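Local coordinates for protein heat-inducible transcription repressor HrcA (Thermotoga maritima, PDB 1STZ) that probably represses class I heat shock genes, the grpE-dnaK-dnaJ and groELS operons, as a DNA-binding negative regulator of transcription, at residues L23-V37 with R77-M91. Sequence-based numbering, arbitrary orientation.
Sequences LYCIVREYIENKKPV and RIPTDKGLRFYYEEM
Y87 packs as a knob among Y24, V27, R28 and I31, where helix 23-33 crosses helix 81-91 at -101°. V27 CG1 lies 3.4 Å from Y87 CG. I31 CD1 lies 3.8 Å from Y87 CE2, on the same side of the ring plane as V27 CG1. With chi1 at -175°, opposite the backbone N, the Y24 side chain ends against Y87, its CE2 3.5 Å from Y87 CE1. The planes are 28° apart and the rings barely overlap. M91 SD sits at the edge of the Y24 ring, but its close fit is doubtful.

Y30 packs its ring on strand 78-79. P79 CG reaches Y30 CD2 at 3.4 Å. P79 CD and I78 CG2 lie over one face, the latter in a CH-pi contact. Replacing Y30 with an alanine is likely to open a gap beside P79 and leave I78 CG2 without its ring face.

The hydrogen bonds across the contact are both backbone to backbone. V37 N donates to R77 O (2.9 Å) in the carbonyl plane, and R77 N returns a bond to V37 O from above that carbonyl's plane. They form a single antiparallel bridge.

Helices 17-33, 39-45 and 52-64 with hairpin 68-69/78-79 are consistent with a winged-helix DNA-binding domain. Apolar packing seats helix 23-33 on helix 81-91 and strand 78-79; the V37-R77 pair adds directional bonds.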
loop_
_atom_site.group_PDB
_atom_site.type_symbol
_atom_site.label_atom_id
_atom_site.label_comp_id
_atom_site.label_asym_id
_atom_site.label_seq_id
_atom_site.Cartn_x
_atom_site.Cartn_y
_atom_site.Cartn_z
ATOM N N LEU A 23 30.751 9.623 -18.441
ATOM C CA LEU A 23 30.732 8.260 -17.934
ATOM C C LEU A 23 29.409 8.008 -17.223
ATOM O O LEU A 23 28.799 6.958 -17.367
ATOM C CB LEU A 23 31.890 8.044 -16.963
ATOM C CG LEU A 23 32.458 6.634 -16.779
ATOM C CD1 LEU A 23 33.024 6.440 -15.378
ATOM C CD2 LEU A 23 31.527 5.512 -17.147
ATOM N N TYR A 24 28.980 9.002 -16.457
ATOM C CA TYR A 24 27.731 8.931 -15.725
ATOM C C TYR A 24 26.547 8.734 -16.679
ATOM O O TYR A 24 25.692 7.882 -16.445
ATOM C CB TYR A 24 27.567 10.212 -14.913
ATOM C CG TYR A 24 26.372 10.217 -14.028
ATOM C CD1 TYR A 24 25.246 10.940 -14.363
ATOM C CD2 TYR A 24 26.370 9.496 -12.847
ATOM C CE1 TYR A 24 24.150 10.960 -13.542
ATOM C CE2 TYR A 24 25.280 9.503 -12.021
ATOM C CZ TYR A 24 24.175 10.233 -12.377
ATOM O OH TYR A 24 23.094 10.219 -11.559
ATOM N N CYS A 25 26.516 9.491 -17.775
ATOM C CA CYS A 25 25.398 9.393 -18.717
ATOM C C CYS A 25 25.358 8.039 -19.418
ATOM O O CYS A 25 24.285 7.469 -19.573
ATOM C CB CYS A 25 25.426 10.524 -19.745
ATOM S SG CYS A 25 24.767 12.056 -19.060
ATOM N N ILE A 26 26.522 7.539 -19.828
ATOM C CA ILE A 26 26.630 6.241 -20.484
ATOM C C ILE A 26 26.023 5.145 -19.606
ATOM O O ILE A 26 25.186 4.378 -20.065
ATOM C CB ILE A 26 28.121 5.918 -20.811
ATOM C CG1 ILE A 26 28.596 6.757 -22.000
ATOM C CG2 ILE A 26 28.329 4.429 -21.106
ATOM C CD1 ILE A 26 30.094 6.937 -22.077
ATOM N N VAL A 27 26.445 5.088 -18.346
ATOM C CA VAL A 27 25.971 4.077 -17.408
ATOM C C VAL A 27 24.478 4.218 -17.154
ATOM O O VAL A 27 23.754 3.234 -17.154
ATOM C CB VAL A 27 26.729 4.138 -16.062
ATOM C CG1 VAL A 27 26.187 3.102 -15.104
ATOM C CG2 VAL A 27 28.215 3.881 -16.277
ATOM N N ARG A 28 24.012 5.444 -16.972
ATOM C CA ARG A 28 22.599 5.703 -16.751
ATOM C C ARG A 28 21.783 5.276 -17.966
ATOM O O ARG A 28 20.734 4.649 -17.840
ATOM C CB ARG A 28 22.389 7.201 -16.490
ATOM C CG ARG A 28 21.000 7.570 -16.034
ATOM C CD ARG A 28 20.674 9.037 -16.230
ATOM N NE ARG A 28 21.019 9.857 -15.065
ATOM C CZ ARG A 28 20.330 9.880 -13.921
ATOM N NH1 ARG A 28 19.262 9.101 -13.758
ATOM N NH2 ARG A 28 20.714 10.678 -12.922
ATOM N N GLU A 29 22.272 5.623 -19.150
ATOM C CA GLU A 29 21.627 5.212 -20.385
ATOM C C GLU A 29 21.667 3.693 -20.573
ATOM O O GLU A 29 20.714 3.117 -21.067
ATOM C CB GLU A 29 22.263 5.919 -21.588
ATOM C CG GLU A 29 21.603 5.627 -22.928
ATOM C CD GLU A 29 20.142 6.032 -22.993
ATOM O OE1 GLU A 29 19.449 5.603 -23.939
ATOM O OE2 GLU A 29 19.682 6.776 -22.101
ATOM N N TYR A 30 22.747 3.045 -20.157
ATOM C CA TYR A 30 22.873 1.594 -20.351
ATOM C C TYR A 30 21.901 0.825 -19.458
ATOM O O TYR A 30 21.287 -0.146 -19.892
ATOM C CB TYR A 30 24.295 1.129 -20.060
ATOM C CG TYR A 30 24.485 -0.367 -20.146
ATOM C CD1 TYR A 30 24.335 -1.042 -21.350
ATOM C CD2 TYR A 30 24.824 -1.105 -19.018
ATOM C CE1 TYR A 30 24.513 -2.426 -21.434
ATOM C CE2 TYR A 30 25.009 -2.474 -19.089
ATOM C CZ TYR A 30 24.845 -3.129 -20.291
ATOM O OH TYR A 30 25.029 -4.482 -20.332
ATOM N N ILE A 31 21.797 1.256 -18.204
ATOM C CA ILE A 31 20.852 0.674 -17.256
ATOM C C ILE A 31 19.419 0.817 -17.781
ATOM O O ILE A 31 18.651 -0.151 -17.767
ATOM C CB ILE A 31 21.034 1.332 -15.857
ATOM C CG1 ILE A 31 22.294 0.760 -15.194
ATOM C CG2 ILE A 31 19.814 1.120 -14.987
ATOM C CD1 ILE A 31 22.872 1.622 -14.075
ATOM N N GLU A 32 19.083 2.007 -18.282
ATOM C CA GLU A 32 17.731 2.296 -18.792
ATOM C C GLU A 32 17.324 1.452 -20.015
ATOM O O GLU A 32 16.263 0.824 -20.008
ATOM C CB GLU A 32 17.607 3.797 -19.107
ATOM C CG GLU A 32 16.245 4.280 -19.624
ATOM C CD GLU A 32 15.109 4.090 -18.631
ATOM O OE1 GLU A 32 15.378 3.911 -17.421
ATOM O OE2 GLU A 32 13.932 4.120 -19.060
ATOM N N ASN A 33 18.152 1.439 -21.060
ATOM C CA ASN A 33 17.781 0.808 -22.347
ATOM C C ASN A 33 18.542 -0.472 -22.679
ATOM O O ASN A 33 18.099 -1.250 -23.524
ATOM C CB ASN A 33 17.954 1.797 -23.506
ATOM C CG ASN A 33 16.899 2.880 -23.510
ATOM O OD1 ASN A 33 15.740 2.632 -23.193
ATOM N ND2 ASN A 33 17.299 4.093 -23.867
ATOM N N LYS A 34 19.697 -0.656 -22.043
ATOM C CA LYS A 34 20.428 -1.930 -22.054
ATOM C C LYS A 34 21.026 -2.231 -23.409
ATOM O O LYS A 34 20.997 -3.361 -23.877
ATOM C CB LYS A 34 19.529 -3.064 -21.541
ATOM C CG LYS A 34 18.990 -2.708 -20.157
ATOM C CD LYS A 34 18.235 -3.805 -19.475
ATOM C CE LYS A 34 17.789 -3.322 -18.095
ATOM N NZ LYS A 34 16.903 -2.125 -18.189
ATOM N N LYS A 35 21.571 -1.194 -24.030
ATOM C CA LYS A 35 22.270 -1.320 -25.300
ATOM C C LYS A 35 23.548 -0.482 -25.262
ATOM O O LYS A 35 23.638 0.486 -24.505
ATOM C CB LYS A 35 21.361 -0.876 -26.451
ATOM C CG LYS A 35 20.220 -1.853 -26.745
ATOM C CD LYS A 35 19.742 -1.783 -28.201
ATOM C CE LYS A 35 20.704 -2.474 -29.171
ATOM N NZ LYS A 35 20.032 -2.827 -30.466
ATOM N N PRO A 36 24.543 -0.841 -26.065
ATOM C CA PRO A 36 25.767 -0.038 -26.139
ATOM C C PRO A 36 25.447 1.434 -26.431
ATOM O O PRO A 36 24.586 1.698 -27.256
ATOM C CB PRO A 36 26.546 -0.689 -27.283
ATOM C CG PRO A 36 26.023 -2.079 -27.365
ATOM C CD PRO A 36 24.595 -2.015 -26.953
ATOM N N VAL A 37 26.113 2.356 -25.739
ATOM C CA VAL A 37 25.829 3.783 -25.829
ATOM C C VAL A 37 26.897 4.516 -26.636
ATOM O O VAL A 37 28.070 4.549 -26.251
ATOM C CB VAL A 37 25.737 4.425 -24.430
ATOM C CG1 VAL A 37 25.391 5.900 -24.536
ATOM C CG2 VAL A 37 24.715 3.684 -23.547
ATOM N N ARG A 77 29.340 1.794 -26.420
ATOM C CA ARG A 77 30.162 1.238 -25.365
ATOM C C ARG A 77 29.291 0.765 -24.210
ATOM O O ARG A 77 28.136 1.161 -24.078
ATOM C CB ARG A 77 31.178 2.280 -24.896
ATOM C CG ARG A 77 32.148 2.758 -26.006
ATOM C CD ARG A 77 33.009 1.631 -26.568
ATOM N NE ARG A 77 34.064 2.047 -27.492
ATOM C CZ ARG A 77 33.932 2.146 -28.815
ATOM N NH1 ARG A 77 32.766 1.910 -29.409
ATOM N NH2 ARG A 77 34.980 2.501 -29.556
ATOM N N ILE A 78 29.856 -0.089 -23.371
ATOM C CA ILE A 78 29.125 -0.686 -22.252
ATOM C C ILE A 78 29.980 -0.530 -20.997
ATOM O O ILE A 78 31.189 -0.743 -21.056
ATOM C CB ILE A 78 28.876 -2.189 -22.552
ATOM C CG1 ILE A 78 27.770 -2.340 -23.591
ATOM C CG2 ILE A 78 28.492 -2.962 -21.292
ATOM C CD1 ILE A 78 27.518 -3.790 -24.019
ATOM N N PRO A 79 29.389 -0.167 -19.871
ATOM C CA PRO A 79 30.176 -0.063 -18.635
ATOM C C PRO A 79 30.807 -1.388 -18.193
ATOM O O PRO A 79 30.207 -2.423 -18.345
ATOM C CB PRO A 79 29.153 0.410 -17.589
ATOM C CG PRO A 79 27.818 0.182 -18.186
ATOM C CD PRO A 79 27.979 0.210 -19.658
ATOM N N THR A 80 32.037 -1.319 -17.701
ATOM C CA THR A 80 32.645 -2.421 -16.972
ATOM C C THR A 80 32.170 -2.402 -15.547
ATOM O O THR A 80 31.422 -1.519 -15.160
ATOM C CB THR A 80 34.175 -2.282 -17.001
ATOM O OG1 THR A 80 34.551 -1.101 -16.302
ATOM C CG2 THR A 80 34.696 -2.091 -18.435
ATOM N N ASP A 81 32.600 -3.370 -14.751
ATOM C CA ASP A 81 32.302 -3.351 -13.310
ATOM C C ASP A 81 32.875 -2.098 -12.658
ATOM O O ASP A 81 32.287 -1.556 -11.731
ATOM C CB ASP A 81 32.838 -4.599 -12.608
ATOM C CG ASP A 81 32.085 -5.856 -13.001
ATOM O OD1 ASP A 81 30.985 -5.729 -13.587
ATOM O OD2 ASP A 81 32.509 -7.010 -12.788
ATOM N N LYS A 82 34.014 -1.626 -13.157
ATOM C CA LYS A 82 34.610 -0.396 -12.655
ATOM C C LYS A 82 33.709 0.810 -12.952
ATOM O O LYS A 82 33.508 1.671 -12.109
ATOM C CB LYS A 82 36.006 -0.203 -13.243
ATOM C CG LYS A 82 36.787 0.894 -12.574
ATOM C CD LYS A 82 38.058 1.157 -13.322
ATOM C CE LYS A 82 38.956 2.128 -12.591
ATOM N NZ LYS A 82 40.149 2.429 -13.433
ATOM N N GLY A 83 33.154 0.854 -14.154
ATOM C CA GLY A 83 32.229 1.911 -14.516
ATOM C C GLY A 83 30.936 1.873 -13.748
ATOM O O GLY A 83 30.384 2.912 -13.410
ATOM N N LEU A 84 30.438 0.681 -13.468
ATOM C CA LEU A 84 29.254 0.553 -12.622
ATOM C C LEU A 84 29.524 1.049 -11.203
ATOM O O LEU A 84 28.682 1.706 -10.627
ATOM C CB LEU A 84 28.735 -0.881 -12.601
ATOM C CG LEU A 84 28.233 -1.362 -13.951
ATOM C CD1 LEU A 84 27.977 -2.881 -13.890
ATOM C CD2 LEU A 84 26.984 -0.617 -14.365
ATOM N N ARG A 85 30.695 0.731 -10.656
ATOM C CA ARG A 85 31.100 1.187 -9.326
ATOM C C ARG A 85 31.215 2.697 -9.312
ATOM O O ARG A 85 30.758 3.331 -8.386
ATOM C CB ARG A 85 32.417 0.539 -8.908
ATOM C CG ARG A 85 33.143 1.120 -7.679
ATOM C CD ARG A 85 32.366 1.189 -6.376
ATOM N NE ARG A 85 31.973 -0.124 -5.880
ATOM C CZ ARG A 85 31.311 -0.335 -4.755
ATOM N NH1 ARG A 85 30.963 0.667 -3.953
ATOM N NH2 ARG A 85 31.016 -1.567 -4.407
ATOM N N PHE A 86 31.807 3.273 -10.354
ATOM C CA PHE A 86 31.936 4.728 -10.438
ATOM C C PHE A 86 30.552 5.358 -10.394
ATOM O O PHE A 86 30.333 6.298 -9.660
ATOM C CB PHE A 86 32.662 5.142 -11.722
ATOM C CG PHE A 86 32.656 6.630 -11.964
ATOM C CD1 PHE A 86 33.649 7.428 -11.432
ATOM C CD2 PHE A 86 31.632 7.225 -12.697
ATOM C CE1 PHE A 86 33.641 8.810 -11.646
ATOM C CE2 PHE A 86 31.623 8.591 -12.926
ATOM C CZ PHE A 86 32.624 9.384 -12.397
ATOM N N TYR A 87 29.614 4.806 -11.168
ATOM C CA TYR A 87 28.246 5.331 -11.228
ATOM C C TYR A 87 27.595 5.293 -9.853
ATOM O O TYR A 87 27.086 6.300 -9.389
ATOM C CB TYR A 87 27.405 4.544 -12.228
ATOM C CG TYR A 87 25.936 4.884 -12.229
ATOM C CD1 TYR A 87 25.455 5.991 -12.922
ATOM C CD2 TYR A 87 25.017 4.085 -11.551
ATOM C CE1 TYR A 87 24.084 6.306 -12.923
ATOM C CE2 TYR A 87 23.656 4.381 -11.551
ATOM C CZ TYR A 87 23.193 5.489 -12.239
ATOM O OH TYR A 87 21.837 5.780 -12.232
ATOM N N TYR A 88 27.645 4.140 -9.192
ATOM C CA TYR A 88 27.093 3.986 -7.839
ATOM C C TYR A 88 27.650 5.013 -6.837
ATOM O O TYR A 88 26.884 5.598 -6.067
ATOM C CB TYR A 88 27.351 2.571 -7.310
ATOM C CG TYR A 88 26.910 2.327 -5.885
ATOM C CD1 TYR A 88 25.573 2.159 -5.567
ATOM C CD2 TYR A 88 27.833 2.260 -4.856
ATOM C CE1 TYR A 88 25.163 1.955 -4.241
ATOM C CE2 TYR A 88 27.446 2.035 -3.548
ATOM C CZ TYR A 88 26.109 1.881 -3.243
ATOM O OH TYR A 88 25.725 1.663 -1.941
ATOM N N GLU A 89 28.967 5.197 -6.828
ATOM C CA GLU A 89 29.604 6.143 -5.909
ATOM C C GLU A 89 29.108 7.573 -6.132
ATOM O O GLU A 89 28.928 8.321 -5.181
ATOM C CB GLU A 89 31.132 6.117 -6.057
ATOM C CG GLU A 89 31.808 4.846 -5.552
ATOM C CD GLU A 89 31.625 4.640 -4.063
ATOM O OE1 GLU A 89 31.857 5.594 -3.279
ATOM O OE2 GLU A 89 31.249 3.520 -3.663
ATOM N N GLU A 90 28.891 7.942 -7.390
ATOM C CA GLU A 90 28.409 9.279 -7.720
ATOM C C GLU A 90 26.940 9.461 -7.344
ATOM O O GLU A 90 26.555 10.544 -6.916
ATOM C CB GLU A 90 28.622 9.591 -9.205
ATOM C CG GLU A 90 30.088 9.838 -9.575
ATOM C CD GLU A 90 30.670 11.119 -8.969
ATOM O OE1 GLU A 90 29.899 12.078 -8.682
ATOM O OE2 GLU A 90 31.913 11.171 -8.784
ATOM N N MET A 91 26.126 8.414 -7.472
ATOM C CA MET A 91 24.714 8.511 -7.060
ATOM C C MET A 91 24.592 8.567 -5.555
ATOM O O MET A 91 23.712 9.237 -5.042
ATOM C CB MET A 91 23.871 7.348 -7.583
ATOM C CG MET A 91 23.777 7.287 -9.097
ATOM S SD MET A 91 22.334 8.150 -9.811
ATOM C CE MET A 91 22.235 9.686 -8.886
#